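Long-range contacts in GST N-terminal domain-containing protein (Pseudomonas syringae pv. tomato, PDB 3IC8), which is of unknown function but probably belongs to the glutathione transferase family, whose members bind glutathione through a thioredoxin-like N-terminal domain: residues Leu22-Val27 / Pro80-Gln85; Ala18-Gly23 / Arg214-Gly219; Ala45-Tyr50 / Ala60-Asp65. All blocks are in the same frame, centred on the assembly; numbering follows the deposited sequence.

From the N terminus, helix 16-25 is the first element used, and it serves two contacts. Its last turn meets 80-85 in contact 1, closing a loop that holds most of the thioredoxin-like domain. One turn earlier, 18-23 meets 214-219 in contact 2, a far longer closure within which that of contact 1 lies, L22 and G23 being shared. The two touch where F24 packs on F218 and F82 on M21. Contact 3, 45-50 with 60-65, is a short closure inside both loops, its centre about 23 to 24 Å from theirs. It joins helix 41-47 to the sheet, while the other two tie the thioredoxin-like domain to the linker and the helical domain.

Contact 1: Leu22-Val27 / Pro80-Gln85; sequences LGFKGV and PAFYPQ
F24, on the last turn of helix 16-25, puts its ring between P80 and F82, two residues of the loop that leads from helix 66-76 to helix 88-110. In a glutathione transferase-like fold this loop links the thioredoxin-like domain to the helical one, and the contact holds its first part against the end of the first helix. P80 follows a cis peptide bond and covers one face of F24: its CG stands 4.0 Å from the ring centroid and close to the ring normal, a CH-pi geometry, though displaced toward the rim. The same P80 CG lies 3.4 Å from F24 O, so the proline ring touches both backbone and ring of one residue.

F82 CE1 lies on the other side of the F24 plane. The two phenyl rings are inclined by only 27°, yet they are slid apart, with centroids 5.1 Å from each other and little overlap; the closest atoms are F24 CD2 and F82 CE1, at 3.3 Å. CG anti to the backbone N (chi1 175°) turns the F24 side chain toward the loop. Edge-to-face contacts with F218 and F183, outside this pair of segments, add aromatic neighbours from the helical domain.

K25 completes the grip. G26, with positive phi, is the first residue to leave helical angles and closes a Schellman motif. Bent at its second torsion, the K25 chain crosses F82 at a slant, CE lying 3.6 Å from F82 CE2. Beyond CE, the ammonium group has further partners in E74, by a salt bridge, and the carbonyl of K77. E74 also accepts from the backbone N of F82, so one carboxylate serves both segments. K25 NZ finally donates to P80 O over 2.7 Å, with a C=O...N angle of 151°.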
ATOM      1  N   LEU A  22      -9.526  18.862   3.729  1.00 21.16           N
ATOM      2  CA  LEU A  22      -8.488  19.576   3.050  1.00 20.83           C
ATOM      3  C   LEU A  22      -7.694  18.689   2.130  1.00 20.73           C
ATOM      4  O   LEU A  22      -7.292  19.105   1.101  1.00 21.06           O
ATOM      5  CB  LEU A  22      -7.623  20.348   4.024  1.00 20.83           C
ATOM      6  CG  LEU A  22      -8.372  21.490   4.679  1.00 19.74           C
ATOM      7  CD1 LEU A  22      -7.648  22.043   5.833  1.00 18.51           C
ATOM      8  CD2 LEU A  22      -8.665  22.539   3.747  1.00 15.27           C
ATOM      9  N   GLY A  23      -7.465  17.460   2.518  1.00 20.89           N
ATOM     10  CA  GLY A  23      -6.788  16.517   1.669  1.00 21.27           C
ATOM     11  C   GLY A  23      -7.489  16.131   0.393  1.00 22.04           C
ATOM     12  O   GLY A  23      -6.878  16.016  -0.627  1.00 21.86           O
ATOM     13  N   PHE A  24      -8.784  15.914   0.480  1.00 22.02           N
ATOM     14  CA  PHE A  24      -9.603  15.535  -0.631  1.00 22.22           C
ATOM     15  C   PHE A  24      -9.608  16.642  -1.664  1.00 22.32           C
ATOM     16  O   PHE A  24      -9.523  16.403  -2.821  1.00 21.66           O
ATOM     17  CB  PHE A  24     -10.989  15.220  -0.080  1.00 22.50           C
ATOM     18  CG  PHE A  24     -12.018  14.924  -1.098  1.00 22.48           C
ATOM     19  CD1 PHE A  24     -12.034  13.739  -1.765  1.00 20.92           C
ATOM     20  CD2 PHE A  24     -12.993  15.812  -1.347  1.00 21.75           C
ATOM     21  CE1 PHE A  24     -12.964  13.484  -2.643  1.00 19.43           C
ATOM     22  CE2 PHE A  24     -13.930  15.534  -2.244  1.00 22.35           C
ATOM     23  CZ  PHE A  24     -13.917  14.374  -2.881  1.00 22.57           C
ATOM     24  N   LYS A  25      -9.682  17.863  -1.203  1.00 22.93           N
ATOM     25  CA  LYS A  25      -9.602  19.027  -2.048  1.00 24.07           C
ATOM     26  C   LYS A  25      -8.234  19.328  -2.683  1.00 25.10           C
ATOM     27  O   LYS A  25      -8.168  20.034  -3.641  1.00 25.56           O
ATOM     28  CB  LYS A  25     -10.151  20.245  -1.335  1.00 24.01           C
ATOM     29  CG  LYS A  25     -11.629  20.264  -1.215  1.00 23.49           C
ATOM     30  CD  LYS A  25     -12.313  20.246  -2.522  1.00 22.51           C
ATOM     31  CE  LYS A  25     -13.772  20.476  -2.318  1.00 24.03           C
ATOM     32  NZ  LYS A  25     -14.579  20.311  -3.509  1.00 19.71           N
ATOM     33  N   GLY A  26      -7.157  18.780  -2.159  1.00 25.50           N
ATOM     34  CA  GLY A  26      -5.837  19.068  -2.666  1.00 27.12           C
ATOM     35  C   GLY A  26      -5.383  20.510  -2.633  1.00 28.07           C
ATOM     36  O   GLY A  26      -4.766  20.991  -3.549  1.00 28.42           O
ATOM     37  N   VAL A  27      -5.688  21.187  -1.549  1.00 28.60           N
ATOM     38  CA  VAL A  27      -5.481  22.593  -1.428  1.00 28.77           C
ATOM     39  C   VAL A  27      -4.353  22.801  -0.472  1.00 29.12           C
ATOM     40  O   VAL A  27      -4.046  21.952   0.291  1.00 29.58           O
ATOM     41  CB  VAL A  27      -6.709  23.261  -0.851  1.00 29.41           C
ATOM     42  CG1 VAL A  27      -7.656  23.625  -1.923  1.00 28.02           C
ATOM     43  CG2 VAL A  27      -7.363  22.365   0.136  1.00 28.65           C
ATOM     44  N   PRO A  80     -12.273  17.773  -6.919  1.00 23.84           N
ATOM     45  CA  PRO A  80     -13.361  16.823  -6.791  1.00 23.45           C
ATOM     46  C   PRO A  80     -14.424  17.304  -5.834  1.00 22.99           C
ATOM     47  O   PRO A  80     -14.145  18.039  -4.951  1.00 22.89           O
ATOM     48  CB  PRO A  80     -12.667  15.609  -6.218  1.00 23.28           C
ATOM     49  CG  PRO A  80     -11.592  16.121  -5.488  1.00 22.57           C
ATOM     50  CD  PRO A  80     -11.108  17.329  -6.163  1.00 23.40           C
ATOM     51  N   ALA A  81     -15.645  16.862  -6.023  1.00 22.90           N
ATOM     52  CA  ALA A  81     -16.764  17.432  -5.323  1.00 23.13           C
ATOM     53  C   ALA A  81     -17.198  16.687  -4.101  1.00 23.16           C
ATOM     54  O   ALA A  81     -17.335  15.495  -4.101  1.00 23.71           O
ATOM     55  CB  ALA A  81     -17.915  17.604  -6.243  1.00 23.20           C
ATOM     56  N   PHE A  82     -17.414  17.449  -3.057  1.00 22.52           N
ATOM     57  CA  PHE A  82     -18.085  17.000  -1.872  1.00 22.45           C
ATOM     58  C   PHE A  82     -19.512  16.630  -2.159  1.00 23.01           C
ATOM     59  O   PHE A  82     -20.011  15.714  -1.595  1.00 23.27           O
ATOM     60  CB  PHE A  82     -18.054  18.061  -0.798  1.00 22.48           C
ATOM     61  CG  PHE A  82     -16.774  18.139  -0.067  1.00 21.20           C
ATOM     62  CD1 PHE A  82     -16.131  17.025   0.326  1.00 21.45           C
ATOM     63  CD2 PHE A  82     -16.213  19.334   0.206  1.00 20.09           C
ATOM     64  CE1 PHE A  82     -14.986  17.120   0.979  1.00 19.45           C
ATOM     65  CE2 PHE A  82     -15.075  19.403   0.856  1.00 18.21           C
ATOM     66  CZ  PHE A  82     -14.464  18.306   1.232  1.00 19.94           C
ATOM     67  N   TYR A  83     -20.182  17.341  -3.045  1.00 23.78           N
ATOM     68  CA  TYR A  83     -21.550  16.997  -3.366  1.00 23.70           C
ATOM     69  C   TYR A  83     -21.795  16.742  -4.815  1.00 24.35           C
ATOM     70  O   TYR A  83     -22.140  17.624  -5.534  1.00 24.98           O
ATOM     71  CB  TYR A  83     -22.465  18.118  -2.939  1.00 23.52           C
ATOM     72  CG  TYR A  83     -22.291  18.529  -1.535  1.00 23.57           C
ATOM     73  CD1 TYR A  83     -21.401  19.500  -1.204  1.00 23.26           C
ATOM     74  CD2 TYR A  83     -23.019  17.951  -0.536  1.00 23.79           C
ATOM     75  CE1 TYR A  83     -21.237  19.867   0.038  1.00 24.05           C
ATOM     76  CE2 TYR A  83     -22.858  18.330   0.726  1.00 25.21           C
ATOM     77  CZ  TYR A  83     -21.958  19.289   1.006  1.00 24.59           C
ATOM     78  OH  TYR A  83     -21.770  19.697   2.266  1.00 26.41           O
ATOM     79  N   PRO A  84     -21.675  15.511  -5.228  1.00 25.20           N
ATOM     80  CA  PRO A  84     -21.743  15.139  -6.627  1.00 25.89           C
ATOM     81  C   PRO A  84     -23.068  15.455  -7.276  1.00 26.67           C
ATOM     82  O   PRO A  84     -24.083  15.257  -6.653  1.00 27.43           O
ATOM     83  CB  PRO A  84     -21.579  13.639  -6.559  1.00 25.96           C
ATOM     84  CG  PRO A  84     -21.029  13.385  -5.321  1.00 25.50           C
ATOM     85  CD  PRO A  84     -21.521  14.340  -4.393  1.00 25.12           C
ATOM     86  N   GLN A  85     -23.057  15.905  -8.520  1.00 26.97           N
ATOM     87  CA  GLN A  85     -24.276  16.328  -9.168  1.00 27.70           C
ATOM     88  C   GLN A  85     -25.279  15.215  -9.265  1.00 27.25           C
ATOM     89  O   GLN A  85     -24.982  14.148  -9.726  1.00 27.98           O
ATOM     90  CB  GLN A  85     -23.994  16.796 -10.577  1.00 28.32           C
ATOM     91  CG  GLN A  85     -23.095  17.989 -10.666  1.00 31.59           C
ATOM     92  CD  GLN A  85     -23.635  19.074 -11.557  1.00 36.32           C
ATOM     93  OE1 GLN A  85     -23.752  20.215 -11.139  1.00 39.72           O
ATOM     94  NE2 GLN A  85     -23.953  18.732 -12.790  1.00 35.59           N
TER

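Contact 2: Ala18-Gly23 / Arg214-Gly219; sequences ARLMLG and RVLGFG
L20 and G23 of helix 16-25 meet the C-terminal part of helix 206-216, where L216-G219 form a type I turn, in a buried interface between the thioredoxin-like and helical domains. Backbone contacts come first. G219 O receives two CA-H...O contacts, from G23 CA at 3.2 Å and from L20 CA at 3.5 Å; the angles at the hydrogen, 162° and 168°, are nearly straight. Such closeness is allowed by G23, which has no side chain, and its CA lies 4.8 Å from the CA of G219.

L20 CG is anti to the carbonyl carbon (chi1 -66°). Of its two methyls, CD1 makes the apolar contact, touching L216 CD1 at 4.1 Å. The other, L20 CD2, makes methyl-carbonyl van der Waals contacts, 3.6 Å from G219 O and 3.9 Å from L216 O. Farther out, F183 of helix 180-193 packs on L20 and V215.

Conventional polar bonds lead elsewhere. F218 O accepts from N28 ND2 of the second subunit, and the R19 guanidinium turns from the contact to E16, S12 O and Y9 O. With no classical hydrogen bond between them, the segments are probably held by van der Waals packing, with weak CA-H...O contacts adding to it.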
ATOM      1  N   ALA A  18     -11.913  17.511   9.290  1.00 22.51           N
ATOM      2  CA  ALA A  18     -11.594  18.726   8.564  1.00 22.86           C
ATOM      3  C   ALA A  18     -10.288  18.671   7.810  1.00 22.95           C
ATOM      4  O   ALA A  18     -10.173  19.205   6.754  1.00 23.56           O
ATOM      5  CB  ALA A  18     -11.595  19.860   9.468  1.00 22.76           C
ATOM      6  N   ARG A  19      -9.306  18.027   8.398  1.00 22.70           N
ATOM      7  CA  ARG A  19      -8.032  17.802   7.795  1.00 23.00           C
ATOM      8  C   ARG A  19      -8.115  16.930   6.549  1.00 22.73           C
ATOM      9  O   ARG A  19      -7.446  17.162   5.583  1.00 22.62           O
ATOM     10  CB  ARG A  19      -7.149  17.149   8.840  1.00 22.87           C
ATOM     11  CG  ARG A  19      -5.984  17.946   9.244  1.00 23.91           C
ATOM     12  CD  ARG A  19      -5.807  18.137  10.726  1.00 24.09           C
ATOM     13  NE  ARG A  19      -6.073  16.978  11.557  1.00 25.89           N
ATOM     14  CZ  ARG A  19      -6.266  17.035  12.862  1.00 25.27           C
ATOM     15  NH1 ARG A  19      -6.220  18.168  13.488  1.00 26.47           N
ATOM     16  NH2 ARG A  19      -6.521  15.966  13.540  1.00 23.91           N
ATOM     17  N   LEU A  20      -8.924  15.893   6.616  1.00 22.00           N
ATOM     18  CA  LEU A  20      -9.184  15.031   5.490  1.00 21.37           C
ATOM     19  C   LEU A  20      -9.884  15.788   4.410  1.00 21.20           C
ATOM     20  O   LEU A  20      -9.668  15.553   3.269  1.00 22.20           O
ATOM     21  CB  LEU A  20      -9.943  13.778   5.882  1.00 20.86           C
ATOM     22  CG  LEU A  20      -9.174  12.832   6.772  1.00 21.13           C
ATOM     23  CD1 LEU A  20     -10.053  11.904   7.498  1.00 19.19           C
ATOM     24  CD2 LEU A  20      -8.111  12.104   6.073  1.00 19.42           C
HETATM   25  N   MSE A  21     -10.743  16.699   4.801  1.00 21.03           N
HETATM   26  CA  MSE A  21     -11.480  17.489   3.861  1.00 20.84           C
HETATM   27  C   MSE A  21     -10.518  18.326   3.063  1.00 21.21           C
HETATM   28  O   MSE A  21     -10.649  18.468   1.885  1.00 21.90           O
HETATM   29  CB  MSE A  21     -12.497  18.361   4.571  1.00 20.00           C
HETATM   30  CG  MSE A  21     -13.796  17.695   4.926  1.00 20.00           C
HETATM   31 SE   MSE A  21     -14.855  18.572   6.241  1.00 20.00          SE
HETATM   32  CE  MSE A  21     -15.287  20.137   5.366  1.00 20.00           C
ATOM     33  N   LEU A  22      -9.526  18.862   3.729  1.00 21.16           N
ATOM     34  CA  LEU A  22      -8.488  19.576   3.050  1.00 20.83           C
ATOM     35  C   LEU A  22      -7.694  18.689   2.130  1.00 20.73           C
ATOM     36  O   LEU A  22      -7.292  19.105   1.101  1.00 21.06           O
ATOM     37  CB  LEU A  22      -7.623  20.348   4.024  1.00 20.83           C
ATOM     38  CG  LEU A  22      -8.372  21.490   4.679  1.00 19.74           C
ATOM     39  CD1 LEU A  22      -7.648  22.043   5.833  1.00 18.51           C
ATOM     40  CD2 LEU A  22      -8.665  22.539   3.747  1.00 15.27           C
ATOM     41  N   GLY A  23      -7.465  17.460   2.518  1.00 20.89           N
ATOM     42  CA  GLY A  23      -6.788  16.517   1.669  1.00 21.27           C
ATOM     43  C   GLY A  23      -7.489  16.131   0.393  1.00 22.04           C
ATOM     44  O   GLY A  23      -6.878  16.016  -0.627  1.00 21.86           O
ATOM     45  N   ARG A 214      -8.944   3.613   2.073  1.00 20.64           N
ATOM     46  CA  ARG A 214      -9.026   4.425   0.905  1.00 21.04           C
ATOM     47  C   ARG A 214      -9.422   5.857   1.210  1.00 20.94           C
ATOM     48  O   ARG A 214      -8.868   6.775   0.685  1.00 21.05           O
ATOM     49  CB  ARG A 214     -10.053   3.802  -0.011  1.00 21.54           C
ATOM     50  CG  ARG A 214      -9.896   4.091  -1.446  1.00 23.10           C
ATOM     51  CD  ARG A 214     -11.088   3.635  -2.225  1.00 23.75           C
ATOM     52  NE  ARG A 214     -10.971   2.253  -2.576  1.00 25.22           N
ATOM     53  CZ  ARG A 214     -11.802   1.298  -2.210  1.00 26.22           C
ATOM     54  NH1 ARG A 214     -12.862   1.556  -1.474  1.00 25.03           N
ATOM     55  NH2 ARG A 214     -11.561   0.070  -2.593  1.00 26.01           N
ATOM     56  N   VAL A 215     -10.415   6.038   2.050  1.00 20.32           N
ATOM     57  CA  VAL A 215     -10.865   7.351   2.444  1.00 19.66           C
ATOM     58  C   VAL A 215      -9.843   8.138   3.238  1.00 20.17           C
ATOM     59  O   VAL A 215      -9.727   9.307   3.086  1.00 21.18           O
ATOM     60  CB  VAL A 215     -12.197   7.292   3.164  1.00 19.28           C
ATOM     61  CG1 VAL A 215     -12.696   8.625   3.448  1.00 18.00           C
ATOM     62  CG2 VAL A 215     -13.185   6.577   2.344  1.00 18.30           C
ATOM     63  N   LEU A 216      -9.129   7.466   4.116  1.00 19.93           N
ATOM     64  CA  LEU A 216      -8.059   8.037   4.912  1.00 19.06           C
ATOM     65  C   LEU A 216      -6.849   8.412   4.077  1.00 18.82           C
ATOM     66  O   LEU A 216      -6.079   9.242   4.436  1.00 17.95           O
ATOM     67  CB  LEU A 216      -7.660   7.082   6.027  1.00 18.98           C
ATOM     68  CG  LEU A 216      -8.317   7.117   7.397  1.00 18.97           C
ATOM     69  CD1 LEU A 216      -9.580   7.813   7.415  1.00 18.29           C
ATOM     70  CD2 LEU A 216      -8.514   5.769   7.930  1.00 19.02           C
ATOM     71  N   GLY A 217      -6.712   7.775   2.935  1.00 19.29           N
ATOM     72  CA  GLY A 217      -5.595   7.919   2.034  1.00 19.11           C
ATOM     73  C   GLY A 217      -5.517   9.179   1.233  1.00 19.74           C
ATOM     74  O   GLY A 217      -4.527   9.429   0.596  1.00 20.23           O
ATOM     75  N   PHE A 218      -6.599   9.936   1.242  1.00 19.89           N
ATOM     76  CA  PHE A 218      -6.663  11.251   0.644  1.00 19.79           C
ATOM     77  C   PHE A 218      -5.746  12.182   1.397  1.00 19.96           C
ATOM     78  O   PHE A 218      -5.279  13.157   0.876  1.00 20.00           O
ATOM     79  CB  PHE A 218      -8.087  11.785   0.643  1.00 20.02           C
ATOM     80  CG  PHE A 218      -8.956  11.209  -0.421  1.00 18.85           C
ATOM     81  CD1 PHE A 218      -8.824  11.582  -1.723  1.00 19.50           C
ATOM     82  CD2 PHE A 218      -9.908  10.303  -0.119  1.00 19.95           C
ATOM     83  CE1 PHE A 218      -9.609  11.049  -2.683  1.00 17.40           C
ATOM     84  CE2 PHE A 218     -10.694   9.784  -1.085  1.00 20.28           C
ATOM     85  CZ  PHE A 218     -10.539  10.153  -2.362  1.00 19.99           C
ATOM     86  N   GLY A 219      -5.501  11.871   2.652  1.00 19.68           N
ATOM     87  CA  GLY A 219      -4.551  12.613   3.434  1.00 18.83           C
ATOM     88  C   GLY A 219      -4.995  13.968   3.912  1.00 19.01           C
ATOM     89  O   GLY A 219      -6.164  14.258   3.915  1.00 18.86           O
TER

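Contact 3: Ala45-Tyr50 / Ala60-Asp65; sequences ALTGGY and ADIYCD
T47 and I62 bring the two backbones closest, CA to CA 6.7 Å, and the gap widens to 7.9 Å between the CA atoms of Y50 and C64. The pairing is one of helix on sheet in the thioredoxin-like domain: 45-50 is the end of helix 41-47 and the turn after it, and 60-65 carries strand 61-63, which pairs antiparallel with strand 55-58 and runs on toward helix 66-76.

I62 and C64, two residues apart along the chain, both direct their side chains at the helix and turn. I62 divides its branches between two helix residues. Its CD1 meets L46 CB at 3.8 Å, and its CG2 meets T47 CG2 at 4.1 Å, the T47 and I62 side chains crossing at about a right angle. C64 answers Y50 instead. C64 SG approaches Y50 CD2 to 3.6 Å and sits 37° off the ring normal, an oblique sulfur-aromatic contact; C64 CB, 29° off that normal, adds an off-centre CH-pi contact. Y50 CG, anti to the backbone N (chi1 -180°), is placed on the side facing C64.

At the end of 60-65, D65 takes the N-cap position of helix 66-76, its OD2 weakly accepting from the backbone N of A67. In glutathione transferases the start of this helix commonly contributes to the glutathione site; whether it does so here is not established.

The turn is braced from within. G48 and G49, both with positive phi, carry the chain off the helix, and T47 OG1 bridges the turn: it accepts a bent bond from G49 N at 3.1 Å, an ST turn, and donates to Y50 O at 2.8 Å.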
ATOM      1  N   ALA A  45     -11.117  36.503  18.932  1.00 18.13           N
ATOM      2  CA  ALA A  45     -10.859  37.739  18.277  1.00 18.20           C
ATOM      3  C   ALA A  45     -11.422  37.720  16.890  1.00 18.11           C
ATOM      4  O   ALA A  45     -11.948  38.702  16.457  1.00 17.78           O
ATOM      5  CB  ALA A  45      -9.407  37.979  18.214  1.00 17.91           C
ATOM      6  N   LEU A  46     -11.348  36.581  16.221  1.00 17.97           N
ATOM      7  CA  LEU A  46     -12.048  36.390  14.972  1.00 17.96           C
ATOM      8  C   LEU A  46     -13.496  35.935  15.055  1.00 17.60           C
ATOM      9  O   LEU A  46     -14.341  36.502  14.451  1.00 18.06           O
ATOM     10  CB  LEU A  46     -11.277  35.423  14.102  1.00 17.87           C
ATOM     11  CG  LEU A  46      -9.776  35.580  14.022  1.00 18.34           C
ATOM     12  CD1 LEU A  46      -9.191  34.336  13.525  1.00 18.83           C
ATOM     13  CD2 LEU A  46      -9.387  36.698  13.156  1.00 18.49           C
ATOM     14  N   THR A  47     -13.776  34.891  15.794  1.00 17.80           N
ATOM     15  CA  THR A  47     -15.120  34.362  15.914  1.00 17.55           C
ATOM     16  C   THR A  47     -16.169  35.205  16.605  1.00 17.77           C
ATOM     17  O   THR A  47     -17.323  35.097  16.300  1.00 17.07           O
ATOM     18  CB  THR A  47     -15.132  33.015  16.544  1.00 17.78           C
ATOM     19  OG1 THR A  47     -14.660  33.130  17.871  1.00 17.60           O
ATOM     20  CG2 THR A  47     -14.242  32.103  15.790  1.00 17.26           C
ATOM     21  N   GLY A  48     -15.778  36.029  17.551  1.00 17.62           N
ATOM     22  CA  GLY A  48     -16.757  36.634  18.412  1.00 18.45           C
ATOM     23  C   GLY A  48     -17.145  35.770  19.580  1.00 18.78           C
ATOM     24  O   GLY A  48     -18.109  36.019  20.245  1.00 18.82           O
ATOM     25  N   GLY A  49     -16.345  34.772  19.860  1.00 19.12           N
ATOM     26  CA  GLY A  49     -16.633  33.861  20.936  1.00 19.81           C
ATOM     27  C   GLY A  49     -17.139  32.470  20.646  1.00 20.22           C
ATOM     28  O   GLY A  49     -17.190  31.681  21.542  1.00 20.59           O
ATOM     29  N   TYR A  50     -17.438  32.141  19.408  1.00 20.22           N
ATOM     30  CA  TYR A  50     -17.704  30.772  19.088  1.00 20.21           C
ATOM     31  C   TYR A  50     -16.384  30.068  19.228  1.00 20.65           C
ATOM     32  O   TYR A  50     -15.392  30.511  18.715  1.00 20.23           O
ATOM     33  CB  TYR A  50     -18.191  30.667  17.660  1.00 20.11           C
ATOM     34  CG  TYR A  50     -18.508  29.276  17.203  1.00 20.63           C
ATOM     35  CD1 TYR A  50     -19.694  28.684  17.527  1.00 19.67           C
ATOM     36  CD2 TYR A  50     -17.628  28.569  16.431  1.00 21.60           C
ATOM     37  CE1 TYR A  50     -19.988  27.450  17.124  1.00 20.80           C
ATOM     38  CE2 TYR A  50     -17.919  27.329  16.015  1.00 23.15           C
ATOM     39  CZ  TYR A  50     -19.107  26.765  16.362  1.00 23.07           C
ATOM     40  OH  TYR A  50     -19.396  25.499  15.946  1.00 23.39           O
ATOM     41  N   ALA A  60     -10.886  38.075   6.126  1.00 23.20           N
ATOM     42  CA  ALA A  60     -11.748  38.573   7.159  1.00 23.66           C
ATOM     43  C   ALA A  60     -13.070  37.841   7.151  1.00 23.62           C
ATOM     44  O   ALA A  60     -14.024  38.326   7.667  1.00 23.87           O
ATOM     45  CB  ALA A  60     -11.948  40.043   7.018  1.00 23.23           C
ATOM     46  N   ASP A  61     -13.106  36.667   6.553  1.00 24.15           N
ATOM     47  CA  ASP A  61     -14.269  35.811   6.610  1.00 24.76           C
ATOM     48  C   ASP A  61     -13.960  34.582   7.432  1.00 25.06           C
ATOM     49  O   ASP A  61     -13.004  33.894   7.195  1.00 25.47           O
ATOM     50  CB  ASP A  61     -14.721  35.395   5.222  1.00 24.67           C
ATOM     51  CG  ASP A  61     -15.332  36.515   4.450  1.00 25.78           C
ATOM     52  OD1 ASP A  61     -16.464  36.879   4.716  1.00 25.09           O
ATOM     53  OD2 ASP A  61     -14.680  37.020   3.556  1.00 25.57           O
ATOM     54  N   ILE A  62     -14.792  34.340   8.420  1.00 24.96           N
ATOM     55  CA  ILE A  62     -14.612  33.262   9.334  1.00 24.89           C
ATOM     56  C   ILE A  62     -15.753  32.299   9.178  1.00 25.15           C
ATOM     57  O   ILE A  62     -16.880  32.689   9.207  1.00 25.44           O
ATOM     58  CB  ILE A  62     -14.528  33.798  10.750  1.00 25.25           C
ATOM     59  CG1 ILE A  62     -13.145  34.363  10.982  1.00 26.32           C
ATOM     60  CG2 ILE A  62     -14.696  32.721  11.739  1.00 23.85           C
ATOM     61  CD1 ILE A  62     -13.048  35.784  10.797  1.00 27.93           C
ATOM     62  N   TYR A  63     -15.442  31.030   8.995  1.00 24.87           N
ATOM     63  CA  TYR A  63     -16.452  30.019   8.784  1.00 24.66           C
ATOM     64  C   TYR A  63     -16.483  29.017   9.908  1.00 25.45           C
ATOM     65  O   TYR A  63     -15.511  28.398  10.205  1.00 25.73           O
ATOM     66  CB  TYR A  63     -16.201  29.311   7.468  1.00 24.15           C
ATOM     67  CG  TYR A  63     -16.274  30.205   6.279  1.00 23.36           C
ATOM     68  CD1 TYR A  63     -17.395  30.264   5.515  1.00 22.60           C
ATOM     69  CD2 TYR A  63     -15.225  31.001   5.933  1.00 21.97           C
ATOM     70  CE1 TYR A  63     -17.462  31.059   4.461  1.00 22.63           C
ATOM     71  CE2 TYR A  63     -15.295  31.792   4.889  1.00 22.33           C
ATOM     72  CZ  TYR A  63     -16.414  31.822   4.147  1.00 22.42           C
ATOM     73  OH  TYR A  63     -16.485  32.634   3.070  1.00 24.03           O
ATOM     74  N   CYS A  64     -17.649  28.875  10.507  1.00 26.24           N
ATOM     75  CA  CYS A  64     -17.879  28.082  11.688  1.00 27.36           C
ATOM     76  C   CYS A  64     -18.669  26.871  11.340  1.00 27.50           C
ATOM     77  O   CYS A  64     -19.608  26.951  10.626  1.00 28.38           O
ATOM     78  CB  CYS A  64     -18.697  28.872  12.690  1.00 27.38           C
ATOM     79  SG  CYS A  64     -17.961  30.324  13.308  1.00 29.76           S
ATOM     80  N   ASP A  65     -18.250  25.732  11.834  1.00 27.57           N
ATOM     81  CA  ASP A  65     -18.971  24.506  11.627  1.00 28.11           C
ATOM     82  C   ASP A  65     -18.437  23.811  10.417  1.00 28.05           C
ATOM     83  O   ASP A  65     -18.386  24.377   9.359  1.00 27.93           O
ATOM     84  CB  ASP A  65     -20.456  24.758  11.476  1.00 28.27           C
ATOM     85  CG  ASP A  65     -21.265  23.510  11.651  1.00 29.96           C
ATOM     86  OD1 ASP A  65     -21.510  23.109  12.780  1.00 32.30           O
ATOM     87  OD2 ASP A  65     -21.653  22.904  10.670  1.00 32.32           O
TER